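Local coordinates for protein restriction endonuclease LpnPI (Legionella pneumophila subsp. pneumophila str. Philadelphia 1, PDB 4RZL) that probably recognises modified cytosine in DNA through this N-terminal SRA-like domain, the DNA-recognition part of a modification-dependent restriction endonuclease, at residues G75-S80 and F178-A183; S118-K123 and L160-D165. All coordinates share one frame; numbering follows the deposited sequence.

Contact 1 of 2, residues G75-S80 and F178-A183; sequences GDWPDS and FQNYRA
Trp77 reaches across to residues 178-183 of strand 176-187 with the six-membered half of its indole, and all the packing between the segments runs through this one ring. The side-chain amide of Asn180 lies over one face: ND2 of Asn180 is 3.4 Å from CZ3 of Trp77 and sits toward the rim. The amide plane is at 84° to the indole, so the amide stands nearly upright on the ring, presenting ND2, instead of stacking flat. CB of Asn180 adds a packing contact, 3.6 Å from CZ3 of Trp77. With CG anti to the backbone N (chi1 -165°), Asn180 directs its amide over the indole, where Gly92 O takes up ND2 while Asn94 N and Asn109 ND2 bond to OD1; these bonds hold the amide's rotation. Phe178 meets the indole at its edge, CE2 of Phe178 lying 3.8 Å from CZ2 of Trp77.

This tight, buried packing contrasts with the loop on either side of the tryptophan, where Asp76 and Pro78 are exposed and make no contact with 178-183. Pro78 centres an inverse gamma turn, closed by Asp79 N to Trp77 O at 2.8 Å. Lys171 of strand 166-173 makes a cation-pi contact with the indole, and Lys95 also touches it. The loop thus packs by its tryptophan on strand 176-187, which pairs with strands 87-91, 147-155 and 166-173.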
ATOM      1  N   GLY A  75       1.092  17.891  -5.010  1.00 38.88           N
ATOM      2  CA  GLY A  75       2.510  18.122  -5.227  1.00 41.34           C
ATOM      3  C   GLY A  75       3.288  18.318  -3.932  1.00 34.25           C
ATOM      4  O   GLY A  75       4.500  18.097  -3.896  1.00 33.19           O
ATOM      5  N   ASP A  76       2.607  18.743  -2.869  1.00 28.60           N
ATOM      6  CA  ASP A  76       3.284  18.920  -1.583  1.00 30.49           C
ATOM      7  C   ASP A  76       3.712  17.576  -0.998  1.00 34.41           C
ATOM      8  O   ASP A  76       4.766  17.484  -0.368  1.00 34.27           O
ATOM      9  CB  ASP A  76       2.399  19.661  -0.588  1.00 34.27           C
ATOM     10  CG  ASP A  76       2.090  21.093  -1.031  1.00 39.51           C
ATOM     11  OD1 ASP A  76       2.958  21.724  -1.663  1.00 30.76           O
ATOM     12  OD2 ASP A  76       0.982  21.584  -0.736  1.00 34.96           O
ATOM     13  N   TRP A  77       2.910  16.532  -1.216  1.00 23.50           N
ATOM     14  CA  TRP A  77       3.290  15.194  -0.763  1.00 23.90           C
ATOM     15  C   TRP A  77       3.358  14.272  -1.969  1.00 19.23           C
ATOM     16  O   TRP A  77       2.424  13.524  -2.245  1.00 19.17           O
ATOM     17  CB  TRP A  77       2.304  14.670   0.279  1.00 21.21           C
ATOM     18  CG  TRP A  77       2.101  15.627   1.403  1.00 23.05           C
ATOM     19  CD1 TRP A  77       1.035  16.467   1.587  1.00 19.80           C
ATOM     20  CD2 TRP A  77       2.991  15.862   2.498  1.00 20.25           C
ATOM     21  NE1 TRP A  77       1.209  17.204   2.736  1.00 24.30           N
ATOM     22  CE2 TRP A  77       2.401  16.854   3.311  1.00 24.19           C
ATOM     23  CE3 TRP A  77       4.236  15.339   2.867  1.00 14.67           C
ATOM     24  CZ2 TRP A  77       3.006  17.321   4.469  1.00 20.72           C
ATOM     25  CZ3 TRP A  77       4.834  15.809   4.013  1.00 22.48           C
ATOM     26  CH2 TRP A  77       4.216  16.791   4.805  1.00 18.99           C
ATOM     27  N   PRO A  78       4.474  14.335  -2.699  1.00 18.27           N
ATOM     28  CA  PRO A  78       4.551  13.677  -4.005  1.00 25.07           C
ATOM     29  C   PRO A  78       4.722  12.140  -3.955  1.00 19.60           C
ATOM     30  O   PRO A  78       5.813  11.652  -4.274  1.00 23.06           O
ATOM     31  CB  PRO A  78       5.783  14.340  -4.634  1.00 23.58           C
ATOM     32  CG  PRO A  78       6.658  14.671  -3.461  1.00 26.65           C
ATOM     33  CD  PRO A  78       5.731  15.015  -2.329  1.00 19.80           C
ATOM     34  N   ASP A  79       3.678  11.392  -3.593  1.00 18.39           N
ATOM     35  CA  ASP A  79       3.756   9.930  -3.694  1.00 17.51           C
ATOM     36  C   ASP A  79       4.090   9.535  -5.125  1.00 24.57           C
ATOM     37  O   ASP A  79       3.611  10.168  -6.065  1.00 21.20           O
ATOM     38  CB  ASP A  79       2.453   9.258  -3.280  1.00 17.25           C
ATOM     39  CG  ASP A  79       2.074   9.546  -1.839  1.00 22.68           C
ATOM     40  OD1 ASP A  79       2.963   9.617  -0.968  1.00 23.76           O
ATOM     41  OD2 ASP A  79       0.869   9.676  -1.573  1.00 27.17           O
ATOM     42  N   SER A  80       4.905   8.498  -5.301  1.00 19.01           N
ATOM     43  CA  SER A  80       5.281   8.091  -6.654  1.00 18.94           C
ATOM     44  C   SER A  80       5.665   6.621  -6.774  1.00 21.79           C
ATOM     45  O   SER A  80       6.106   5.983  -5.812  1.00 17.06           O
ATOM     46  CB  SER A  80       6.448   8.941  -7.163  1.00 23.01           C
ATOM     47  OG  SER A  80       7.602   8.686  -6.386  1.00 23.98           O
ATOM     48  N   PHE A 178       6.094  21.219  10.847  1.00 16.47           N
ATOM     49  CA  PHE A 178       5.707  19.914  11.382  1.00 14.20           C
ATOM     50  C   PHE A 178       6.393  18.820  10.573  1.00 16.30           C
ATOM     51  O   PHE A 178       6.908  19.083   9.487  1.00 15.48           O
ATOM     52  CB  PHE A 178       4.180  19.744  11.350  1.00 12.51           C
ATOM     53  CG  PHE A 178       3.597  19.811   9.959  1.00 15.45           C
ATOM     54  CD1 PHE A 178       3.416  21.032   9.328  1.00 11.40           C
ATOM     55  CD2 PHE A 178       3.238  18.651   9.284  1.00 13.53           C
ATOM     56  CE1 PHE A 178       2.897  21.097   8.052  1.00 17.26           C
ATOM     57  CE2 PHE A 178       2.713  18.696   8.011  1.00 14.61           C
ATOM     58  CZ  PHE A 178       2.537  19.917   7.384  1.00 21.97           C
ATOM     59  N   GLN A 179       6.395  17.599  11.101  1.00 15.35           N
ATOM     60  CA  GLN A 179       7.090  16.488  10.445  1.00 13.83           C
ATOM     61  C   GLN A 179       6.143  15.400   9.951  1.00 16.12           C
ATOM     62  O   GLN A 179       5.068  15.178  10.516  1.00 12.73           O
ATOM     63  CB  GLN A 179       8.117  15.871  11.397  1.00 14.87           C
ATOM     64  CG  GLN A 179       9.314  16.756  11.725  1.00 15.37           C
ATOM     65  CD  GLN A 179      10.315  16.032  12.605  1.00 21.85           C
ATOM     66  OE1 GLN A 179       9.992  15.626  13.725  1.00 20.91           O
ATOM     67  NE2 GLN A 179      11.530  15.840  12.086  1.00 17.70           N
ATOM     68  N   ASN A 180       6.565  14.718   8.894  1.00 14.06           N
ATOM     69  CA  ASN A 180       5.804  13.621   8.328  1.00 14.34           C
ATOM     70  C   ASN A 180       6.792  12.602   7.766  1.00 19.40           C
ATOM     71  O   ASN A 180       7.930  12.948   7.437  1.00 13.88           O
ATOM     72  CB  ASN A 180       4.846  14.131   7.228  1.00 11.38           C
ATOM     73  CG  ASN A 180       3.755  13.102   6.856  1.00 15.15           C
ATOM     74  OD1 ASN A 180       3.424  12.190   7.639  1.00 11.86           O
ATOM     75  ND2 ASN A 180       3.216  13.237   5.640  1.00 11.30           N
ATOM     76  N   TYR A 181       6.373  11.348   7.640  1.00 15.14           N
ATOM     77  CA  TYR A 181       7.281  10.341   7.105  1.00  9.70           C
ATOM     78  C   TYR A 181       7.285  10.314   5.585  1.00 12.31           C
ATOM     79  O   TYR A 181       6.246  10.451   4.926  1.00 10.90           O
ATOM     80  CB  TYR A 181       6.913   8.953   7.629  1.00 12.19           C
ATOM     81  CG  TYR A 181       7.473   8.637   8.998  1.00 14.07           C
ATOM     82  CD1 TYR A 181       8.813   8.887   9.312  1.00 13.28           C
ATOM     83  CD2 TYR A 181       6.654   8.121   9.989  1.00 12.13           C
ATOM     84  CE1 TYR A 181       9.311   8.605  10.570  1.00 14.85           C
ATOM     85  CE2 TYR A 181       7.146   7.834  11.251  1.00 16.39           C
ATOM     86  CZ  TYR A 181       8.471   8.079  11.532  1.00 15.93           C
ATOM     87  OH  TYR A 181       8.946   7.783  12.782  1.00 18.43           O
ATOM     88  N   ARG A 182       8.477  10.145   5.036  1.00 13.44           N
ATOM     89  CA  ARG A 182       8.647   9.734   3.655  1.00 14.22           C
ATOM     90  C   ARG A 182       9.161   8.300   3.704  1.00 14.64           C
ATOM     91  O   ARG A 182      10.257   8.041   4.216  1.00 14.45           O
ATOM     92  CB  ARG A 182       9.617  10.661   2.923  1.00 15.06           C
ATOM     93  CG  ARG A 182       9.966  10.254   1.506  1.00 18.04           C
ATOM     94  CD  ARG A 182      11.016  11.220   1.005  1.00 20.53           C
ATOM     95  NE  ARG A 182      11.365  11.052  -0.393  1.00 27.05           N
ATOM     96  CZ  ARG A 182      12.421  10.364  -0.816  1.00 38.75           C
ATOM     97  NH1 ARG A 182      13.212   9.759   0.063  1.00 28.84           N
ATOM     98  NH2 ARG A 182      12.680  10.277  -2.114  1.00 30.91           N
ATOM     99  N   ALA A 183       8.354   7.367   3.213  1.00  9.71           N
ATOM    100  CA  ALA A 183       8.660   5.942   3.345  1.00 16.19           C
ATOM    101  C   ALA A 183       8.892   5.311   1.985  1.00 15.25           C
ATOM    102  O   ALA A 183       8.129   5.555   1.059  1.00 14.61           O
ATOM    103  CB  ALA A 183       7.515   5.211   4.077  1.00 11.04           C
TER

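Contact 2 of 2, residues S118-K123 and L160-D165; sequences STHNEK and LSATDD
NE2 of His120 donates to OD2 of Asp165 over 2.7 Å, forming a His-carboxylate hydrogen bond between the end of helix 108-119 and the loop leading into strand 166-173. The N-H...O angle of 158° is close to straight, and OD2 lies almost in the imidazole plane, so the donor is met squarely at the ring edge. The carboxylate uses the syn lone pair of OD2, on the side of OD1, with its own plane turned 53° from the ring. A neighbouring carboxylate of this kind would be expected to stabilise positive charge on the imidazole.

Ala162 makes the second, apolar half of the contact. Its CB stands 3.5 Å from the centroid of the His120 ring and almost straight above it, a CH-pi contact centred on the face. The ring is therefore gripped in two perpendicular senses, by the methyl of Ala162 over its face and by OD2 of Asp165 near its plane. His120 is the first residue beyond the helix to leave helical backbone angles; with CG anti to the carbonyl carbon (chi1 -67°), its side chain extends toward the loop. The partly buried interface thus ties a helix terminus to the loop that precedes strand 166-173.

Each segment also holds a local turn, one closed by a backbone carbonyl and the other by a side chain. Ser161 O accepts from both Asp164 N and Asp165 N, each at 3.1 Å, and in this curl of the loop the CB of Ala162 and that of Asp165 are both directed toward the histidine segment. On the other segment, Asn121 closes an Asx turn: its OD1 receives Lys123 N at 3.0 Å, in the carbonyl plane and on a lone pair.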
ATOM      1  N   SER A 118      11.042  -3.106  12.502  1.00 16.72           N
ATOM      2  CA  SER A 118      10.992  -4.559  12.400  1.00 14.21           C
ATOM      3  C   SER A 118      11.858  -5.058  11.238  1.00 19.01           C
ATOM      4  O   SER A 118      12.640  -6.010  11.375  1.00 16.64           O
ATOM      5  CB  SER A 118       9.542  -5.023  12.207  1.00 18.05           C
ATOM      6  OG  SER A 118       9.479  -6.415  11.955  1.00 21.67           O
ATOM      7  N   THR A 119      11.739  -4.386  10.103  1.00 15.33           N
ATOM      8  CA  THR A 119      12.460  -4.788   8.898  1.00 21.10           C
ATOM      9  C   THR A 119      13.979  -4.729   9.088  1.00 24.05           C
ATOM     10  O   THR A 119      14.714  -5.588   8.589  1.00 22.81           O
ATOM     11  CB  THR A 119      12.029  -3.903   7.710  1.00 14.07           C
ATOM     12  OG1 THR A 119      10.638  -4.131   7.453  1.00 13.61           O
ATOM     13  CG2 THR A 119      12.831  -4.198   6.447  1.00 13.97           C
ATOM     14  N   HIS A 120      14.441  -3.740   9.847  1.00 15.59           N
ATOM     15  CA  HIS A 120      15.863  -3.541  10.063  1.00 21.48           C
ATOM     16  C   HIS A 120      16.333  -4.072  11.413  1.00 22.32           C
ATOM     17  O   HIS A 120      17.481  -3.889  11.776  1.00 24.46           O
ATOM     18  CB  HIS A 120      16.202  -2.057   9.947  1.00 16.51           C
ATOM     19  CG  HIS A 120      16.035  -1.524   8.568  1.00 22.67           C
ATOM     20  ND1 HIS A 120      16.940  -1.784   7.559  1.00 23.51           N
ATOM     21  CD2 HIS A 120      15.062  -0.770   8.011  1.00 21.19           C
ATOM     22  CE1 HIS A 120      16.534  -1.207   6.448  1.00 30.36           C
ATOM     23  NE2 HIS A 120      15.396  -0.576   6.694  1.00 24.38           N
ATOM     24  N   ASN A 121      15.456  -4.752  12.137  1.00 22.95           N
ATOM     25  CA  ASN A 121      15.806  -5.238  13.464  1.00 28.85           C
ATOM     26  C   ASN A 121      16.775  -6.421  13.415  1.00 29.88           C
ATOM     27  O   ASN A 121      16.675  -7.271  12.535  1.00 28.82           O
ATOM     28  CB  ASN A 121      14.542  -5.641  14.226  1.00 22.62           C
ATOM     29  CG  ASN A 121      14.698  -5.470  15.719  1.00 38.06           C
ATOM     30  OD1 ASN A 121      15.476  -6.180  16.350  1.00 37.04           O
ATOM     31  ND2 ASN A 121      13.967  -4.517  16.291  1.00 45.43           N
ATOM     32  N   GLU A 122      17.700  -6.480  14.369  1.00 26.01           N
ATOM     33  CA  GLU A 122      18.678  -7.568  14.421  1.00 34.74           C
ATOM     34  C   GLU A 122      18.059  -8.847  14.984  1.00 31.32           C
ATOM     35  O   GLU A 122      18.538  -9.946  14.723  1.00 33.68           O
ATOM     36  CB  GLU A 122      19.905  -7.173  15.248  1.00 22.11           C
ATOM     37  CG  GLU A 122      19.698  -7.192  16.749  1.00 34.69           C
ATOM     38  CD  GLU A 122      18.921  -5.987  17.240  1.00 48.21           C
ATOM     39  OE1 GLU A 122      18.783  -5.008  16.463  1.00 47.50           O
ATOM     40  OE2 GLU A 122      18.452  -6.014  18.399  1.00 51.58           O
ATOM     41  N   LYS A 123      16.997  -8.698  15.763  1.00 34.59           N
ATOM     42  CA  LYS A 123      16.276  -9.846  16.289  1.00 34.33           C
ATOM     43  C   LYS A 123      14.852  -9.876  15.726  1.00 27.54           C
ATOM     44  O   LYS A 123      14.209  -8.833  15.610  1.00 29.68           O
ATOM     45  CB  LYS A 123      16.249  -9.802  17.820  1.00 31.08           C
ATOM     46  N   LEU A 160      19.244   0.668  -0.038  1.00 22.77           N
ATOM     47  CA  LEU A 160      18.886   1.824   0.789  1.00 23.16           C
ATOM     48  C   LEU A 160      19.040   1.521   2.276  1.00 24.34           C
ATOM     49  O   LEU A 160      18.529   0.513   2.771  1.00 21.09           O
ATOM     50  CB  LEU A 160      17.445   2.288   0.528  1.00 20.45           C
ATOM     51  CG  LEU A 160      17.096   3.006  -0.768  1.00 32.97           C
ATOM     52  CD1 LEU A 160      15.707   3.578  -0.626  1.00 32.83           C
ATOM     53  CD2 LEU A 160      18.103   4.102  -1.096  1.00 32.92           C
ATOM     54  N   SER A 161      19.730   2.405   2.988  1.00 20.78           N
ATOM     55  CA  SER A 161      19.930   2.238   4.428  1.00 23.14           C
ATOM     56  C   SER A 161      18.655   2.501   5.219  1.00 22.45           C
ATOM     57  O   SER A 161      17.676   3.027   4.688  1.00 18.37           O
ATOM     58  CB  SER A 161      21.032   3.174   4.927  1.00 26.12           C
ATOM     59  OG  SER A 161      20.640   4.523   4.765  1.00 29.01           O
ATOM     60  N   ALA A 162      18.675   2.137   6.497  1.00 18.31           N
ATOM     61  CA  ALA A 162      17.546   2.391   7.378  1.00 22.73           C
ATOM     62  C   ALA A 162      17.422   3.889   7.654  1.00 28.21           C
ATOM     63  O   ALA A 162      16.365   4.371   8.044  1.00 27.21           O
ATOM     64  CB  ALA A 162      17.692   1.609   8.673  1.00 22.61           C
ATOM     65  N   THR A 163      18.502   4.625   7.417  1.00 23.55           N
ATOM     66  CA  THR A 163      18.481   6.076   7.551  1.00 28.75           C
ATOM     67  C   THR A 163      17.710   6.701   6.392  1.00 29.80           C
ATOM     68  O   THR A 163      17.057   7.732   6.558  1.00 27.50           O
ATOM     69  CB  THR A 163      19.913   6.671   7.595  1.00 29.06           C
ATOM     70  OG1 THR A 163      20.539   6.318   8.828  1.00 41.44           O
ATOM     71  CG2 THR A 163      19.879   8.181   7.495  1.00 35.98           C
ATOM     72  N   ASP A 164      17.764   6.067   5.222  1.00 22.56           N
ATOM     73  CA  ASP A 164      17.175   6.673   4.030  1.00 22.81           C
ATOM     74  C   ASP A 164      15.762   6.193   3.636  1.00 21.15           C
ATOM     75  O   ASP A 164      15.059   6.896   2.915  1.00 18.21           O
ATOM     76  CB  ASP A 164      18.108   6.467   2.835  1.00 23.87           C
ATOM     77  CG  ASP A 164      19.441   7.194   2.997  1.00 37.54           C
ATOM     78  OD1 ASP A 164      19.506   8.185   3.757  1.00 32.80           O
ATOM     79  OD2 ASP A 164      20.419   6.782   2.343  1.00 37.87           O
ATOM     80  N   ASP A 165      15.351   5.003   4.054  1.00 16.04           N
ATOM     81  CA  ASP A 165      14.089   4.464   3.533  1.00 19.84           C
ATOM     82  C   ASP A 165      12.861   4.886   4.363  1.00 17.38           C
ATOM     83  O   ASP A 165      11.720   4.632   3.966  1.00 18.32           O
ATOM     84  CB  ASP A 165      14.160   2.929   3.398  1.00 18.22           C
ATOM     85  CG  ASP A 165      14.402   2.221   4.710  1.00 18.07           C
ATOM     86  OD1 ASP A 165      14.378   2.882   5.769  1.00 19.96           O
ATOM     87  OD2 ASP A 165      14.571   0.973   4.685  1.00 18.04           O
TER

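In the fold
Both contacts belong to the N-terminal DNA-recognition domain, and their centres lie about 19 Å apart. Along the chain the order is 75-80, 118-123, 160-165, 178-183, so both segments of contact 2 fall between those of contact 1. Strand 166-173 starts just after 160-165 and pairs antiparallel with strand 176-187, which carries 178-183; the two contacts therefore meet at this strand pair of the mixed sheet. They touch directly where CB of Ala183 lies 4.2 Å from O of Asp165. Contact 1 packs a loop onto this strand pair, whereas contact 2 joins its entrance to helix 108-119, linking loop, sheet and helix within a single domain.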